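Local coordinates for endopolygalacturonase (Chondrostereum purpureum, PDB 1K5C), which probably hydrolyses the alpha-1,4 bonds between galacturonosyl units inside polygalacturonate chains, as a beta-helical enzyme of glycoside hydrolase family 28, at residues A[3-15]-A[21-35]. Sequence-based numbering, arbitrary orientation.
Sequences CTVKSVDDAKDIA and TLNGFTVPAGNTLVL
Val8, Val5 and Phe25 carry this contact, in which the N-terminal residues close one end of the parallel beta-helix. Val5 sits in a short strand running parallel to Thr21-Leu22: its N donates to Thr21 O at 2.8 Å, almost straight (169°), and its O accepts from Asn23 N at 2.9 Å. With CG1 anti to the backbone N (chi1 176°), Val5 lays that methyl 3.8 Å from Leu22 CD1, on the buried side of the strand pair. After Val5 the chain leaves the strand, and the Lys6-Ser7 peptide lies flat over one face of the Phe25 ring, Ser7 N 3.7 Å above its centre but its N-H not aimed at the ring. A leucine in place of Phe25 would probably lose this flat seat and leave the peptide less well covered. Val8 crosses Val27 and Asn31 at about a right angle: CG1 meets Val27 CG1 (4.0 Å), Thr32 O (3.6 Å) and Pro28 CD, while CG2 makes a van der Waals contact with Asn31 OD1. Further along the chain, Ala11 CB packs 3.7 Å from Leu33 CD1, and Leu35 CD2 touches both Ala11 CB and Ile14 CD1. Three backbone bonds, including Thr21 N to Cys3 O, thus fix the register; apolar contacts hold the remainder, and buried Ser7 N has no hydrogen-bond partner in the model.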
# COMPACT_ATOMS: atom_id res chain seq x y z
N CYS A 3 25.88 -12.98 15.89
CA CYS A 3 24.45 -12.81 15.64
C CYS A 3 24.02 -11.37 15.82
O CYS A 3 22.81 -11.09 15.84
CB CYS A 3 23.63 -13.78 16.51
SG CYS A 3 23.97 -15.53 16.08
N THR A 4 24.95 -10.44 15.87
CA THR A 4 24.64 -9.00 15.89
C THR A 4 25.15 -8.42 14.60
O THR A 4 26.31 -8.54 14.25
CB THR A 4 25.34 -8.29 17.05
OG1 THR A 4 24.85 -8.89 18.25
CG2 THR A 4 25.00 -6.80 17.19
N VAL A 5 24.26 -7.75 13.90
CA VAL A 5 24.57 -7.12 12.62
C VAL A 5 24.91 -5.66 12.86
O VAL A 5 24.06 -4.90 13.35
CB VAL A 5 23.39 -7.26 11.65
CG1 VAL A 5 23.66 -6.52 10.34
CG2 VAL A 5 23.13 -8.73 11.43
N LYS A 6 26.15 -5.31 12.53
CA LYS A 6 26.64 -3.98 12.78
C LYS A 6 27.00 -3.23 11.48
O LYS A 6 27.41 -2.06 11.56
CB LYS A 6 27.94 -4.07 13.68
CG LYS A 6 27.59 -4.82 15.01
CD LYS A 6 28.74 -4.59 15.96
CE LYS A 6 28.47 -5.07 17.39
NZ LYS A 6 29.73 -5.55 18.04
N SER A 7 26.84 -3.86 10.35
CA SER A 7 27.25 -3.33 9.05
C SER A 7 26.62 -4.16 7.94
O SER A 7 26.09 -5.24 8.25
CB SER A 7 28.81 -3.43 8.85
OG SER A 7 29.11 -4.82 8.67
N VAL A 8 26.68 -3.64 6.72
CA VAL A 8 26.15 -4.41 5.59
C VAL A 8 26.94 -5.70 5.49
O VAL A 8 26.35 -6.71 5.13
CB VAL A 8 26.13 -3.61 4.27
CG1 VAL A 8 25.24 -2.37 4.42
CG2 VAL A 8 27.46 -3.17 3.74
N ASP A 9 28.22 -5.76 5.76
CA ASP A 9 28.93 -7.02 5.64
C ASP A 9 28.55 -8.00 6.75
O ASP A 9 28.53 -9.22 6.43
CB ASP A 9 30.45 -6.72 5.58
CG ASP A 9 30.63 -5.75 4.39
OD1 ASP A 9 30.38 -6.13 3.22
OD2 ASP A 9 30.97 -4.56 4.66
N ASP A 10 28.22 -7.59 7.94
CA ASP A 10 27.79 -8.53 8.99
C ASP A 10 26.54 -9.26 8.59
O ASP A 10 26.22 -10.35 9.09
CB ASP A 10 27.48 -7.73 10.29
CG ASP A 10 28.70 -7.36 11.10
OD1 ASP A 10 29.85 -7.84 10.79
OD2 ASP A 10 28.55 -6.58 12.05
N ALA A 11 25.72 -8.64 7.73
CA ALA A 11 24.42 -9.19 7.43
C ALA A 11 24.45 -10.54 6.78
O ALA A 11 23.53 -11.29 6.97
CB ALA A 11 23.66 -8.20 6.55
N LYS A 12 25.55 -10.81 6.07
CA LYS A 12 25.64 -12.10 5.41
C LYS A 12 26.01 -13.21 6.36
O LYS A 12 26.03 -14.37 5.88
CB LYS A 12 26.65 -11.97 4.24
CG LYS A 12 28.06 -12.04 4.70
CD LYS A 12 29.13 -11.41 3.79
CE LYS A 12 30.54 -11.70 4.31
NZ LYS A 12 30.58 -11.54 5.80
N ASP A 13 26.38 -12.88 7.61
CA ASP A 13 26.90 -13.89 8.53
C ASP A 13 25.93 -14.31 9.62
O ASP A 13 26.39 -14.64 10.70
CB ASP A 13 28.18 -13.33 9.19
CG ASP A 13 29.32 -13.31 8.19
OD1 ASP A 13 29.48 -14.34 7.49
OD2 ASP A 13 30.02 -12.28 8.25
N ILE A 14 24.64 -14.28 9.37
CA ILE A 14 23.65 -14.65 10.39
C ILE A 14 23.15 -16.07 10.30
O ILE A 14 22.29 -16.45 11.14
CB ILE A 14 22.47 -13.65 10.43
CG1 ILE A 14 21.67 -13.67 9.15
CG2 ILE A 14 22.93 -12.23 10.76
CD1 ILE A 14 20.33 -12.92 9.21
N ALA A 15 23.65 -16.90 9.38
CA ALA A 15 23.16 -18.28 9.34
C ALA A 15 23.51 -19.01 10.57
O ALA A 15 24.69 -18.93 11.05
CB ALA A 15 23.76 -18.97 8.07
N THR A 21 20.35 -9.64 16.39
CA THR A 21 20.19 -8.25 16.77
C THR A 21 20.68 -7.37 15.65
O THR A 21 21.81 -7.53 15.21
CB THR A 21 21.01 -7.95 18.05
OG1 THR A 21 20.55 -8.84 19.08
CG2 THR A 21 20.76 -6.52 18.50
N LEU A 22 19.81 -6.48 15.20
CA LEU A 22 20.15 -5.57 14.11
C LEU A 22 20.47 -4.24 14.79
O LEU A 22 19.56 -3.52 15.23
CB LEU A 22 18.96 -5.55 13.12
CG LEU A 22 19.10 -4.60 11.95
CD1 LEU A 22 20.29 -4.97 11.11
CD2 LEU A 22 17.75 -4.80 11.17
N ASN A 23 21.77 -3.92 14.90
CA ASN A 23 22.16 -2.65 15.49
C ASN A 23 21.91 -1.48 14.50
O ASN A 23 21.62 -1.67 13.33
CB ASN A 23 23.61 -2.69 15.94
CG ASN A 23 23.86 -3.35 17.28
OD1 ASN A 23 22.96 -3.91 17.83
ND2 ASN A 23 25.09 -3.23 17.84
N GLY A 24 21.99 -0.28 15.05
CA GLY A 24 21.91 0.96 14.21
C GLY A 24 23.27 1.21 13.55
O GLY A 24 24.34 0.97 14.10
N PHE A 25 23.20 1.68 12.29
CA PHE A 25 24.37 2.03 11.48
C PHE A 25 23.88 2.71 10.23
O PHE A 25 22.67 2.79 9.96
CB PHE A 25 25.27 0.81 11.14
CG PHE A 25 24.58 -0.34 10.46
CD1 PHE A 25 24.54 -0.46 9.06
CD2 PHE A 25 24.01 -1.35 11.22
CE1 PHE A 25 23.94 -1.56 8.46
CE2 PHE A 25 23.38 -2.44 10.65
CZ PHE A 25 23.35 -2.54 9.27
N THR A 26 24.84 3.25 9.45
CA THR A 26 24.54 3.79 8.13
C THR A 26 24.85 2.76 7.07
O THR A 26 25.92 2.12 7.10
CB THR A 26 25.38 5.03 7.86
OG1 THR A 26 24.96 6.03 8.81
CG2 THR A 26 25.17 5.57 6.46
N VAL A 27 23.93 2.57 6.12
CA VAL A 27 24.18 1.81 4.90
C VAL A 27 24.86 2.78 3.92
O VAL A 27 24.21 3.75 3.48
CB VAL A 27 22.87 1.26 4.34
CG1 VAL A 27 23.10 0.62 2.97
CG2 VAL A 27 22.27 0.27 5.34
N PRO A 28 26.12 2.56 3.60
CA PRO A 28 26.85 3.55 2.77
C PRO A 28 26.30 3.57 1.38
O PRO A 28 25.73 2.62 0.86
CB PRO A 28 28.32 3.04 2.79
CG PRO A 28 28.38 2.12 3.97
CD PRO A 28 27.02 1.47 4.06
N ALA A 29 26.62 4.69 0.68
CA ALA A 29 26.34 4.82 -0.75
C ALA A 29 26.82 3.56 -1.48
O ALA A 29 27.93 3.09 -1.23
CB ALA A 29 27.03 6.05 -1.29
N GLY A 30 26.02 3.09 -2.43
CA GLY A 30 26.45 1.98 -3.28
C GLY A 30 26.31 0.62 -2.62
O GLY A 30 26.76 -0.40 -3.16
N ASN A 31 25.65 0.54 -1.44
CA ASN A 31 25.45 -0.76 -0.75
C ASN A 31 23.98 -1.01 -0.46
O ASN A 31 23.18 -0.08 -0.42
CB ASN A 31 26.19 -0.71 0.61
CG ASN A 31 27.69 -0.79 0.39
OD1 ASN A 31 28.24 -1.85 0.47
ND2 ASN A 31 28.35 0.32 0.07
N THR A 32 23.66 -2.29 -0.27
CA THR A 32 22.33 -2.63 0.20
C THR A 32 22.45 -3.50 1.45
O THR A 32 23.54 -4.06 1.73
CB THR A 32 21.48 -3.34 -0.85
OG1 THR A 32 22.17 -4.55 -1.16
CG2 THR A 32 21.30 -2.50 -2.10
N LEU A 33 21.35 -3.59 2.19
CA LEU A 33 21.28 -4.39 3.44
C LEU A 33 20.33 -5.54 3.17
O LEU A 33 19.15 -5.32 2.97
CB LEU A 33 20.83 -3.49 4.57
CG LEU A 33 20.64 -4.23 5.93
CD1 LEU A 33 21.96 -4.93 6.34
CD2 LEU A 33 20.21 -3.25 7.00
N VAL A 34 20.90 -6.74 3.15
CA VAL A 34 20.14 -7.96 2.80
C VAL A 34 20.25 -8.94 3.96
O VAL A 34 21.33 -9.32 4.38
CB VAL A 34 20.70 -8.59 1.53
CG1 VAL A 34 19.98 -9.90 1.17
CG2 VAL A 34 20.54 -7.59 0.34
N LEU A 35 19.08 -9.37 4.46
CA LEU A 35 19.02 -10.35 5.54
C LEU A 35 18.24 -11.57 5.08
O LEU A 35 17.10 -11.45 4.64
CB LEU A 35 18.35 -9.76 6.80
CG LEU A 35 19.08 -8.61 7.47
CD1 LEU A 35 18.17 -7.87 8.45
CD2 LEU A 35 20.37 -9.10 8.16
O HOH W 1 27.24 -0.68 14.15
O HOH W 2 23.79 -6.72 3.04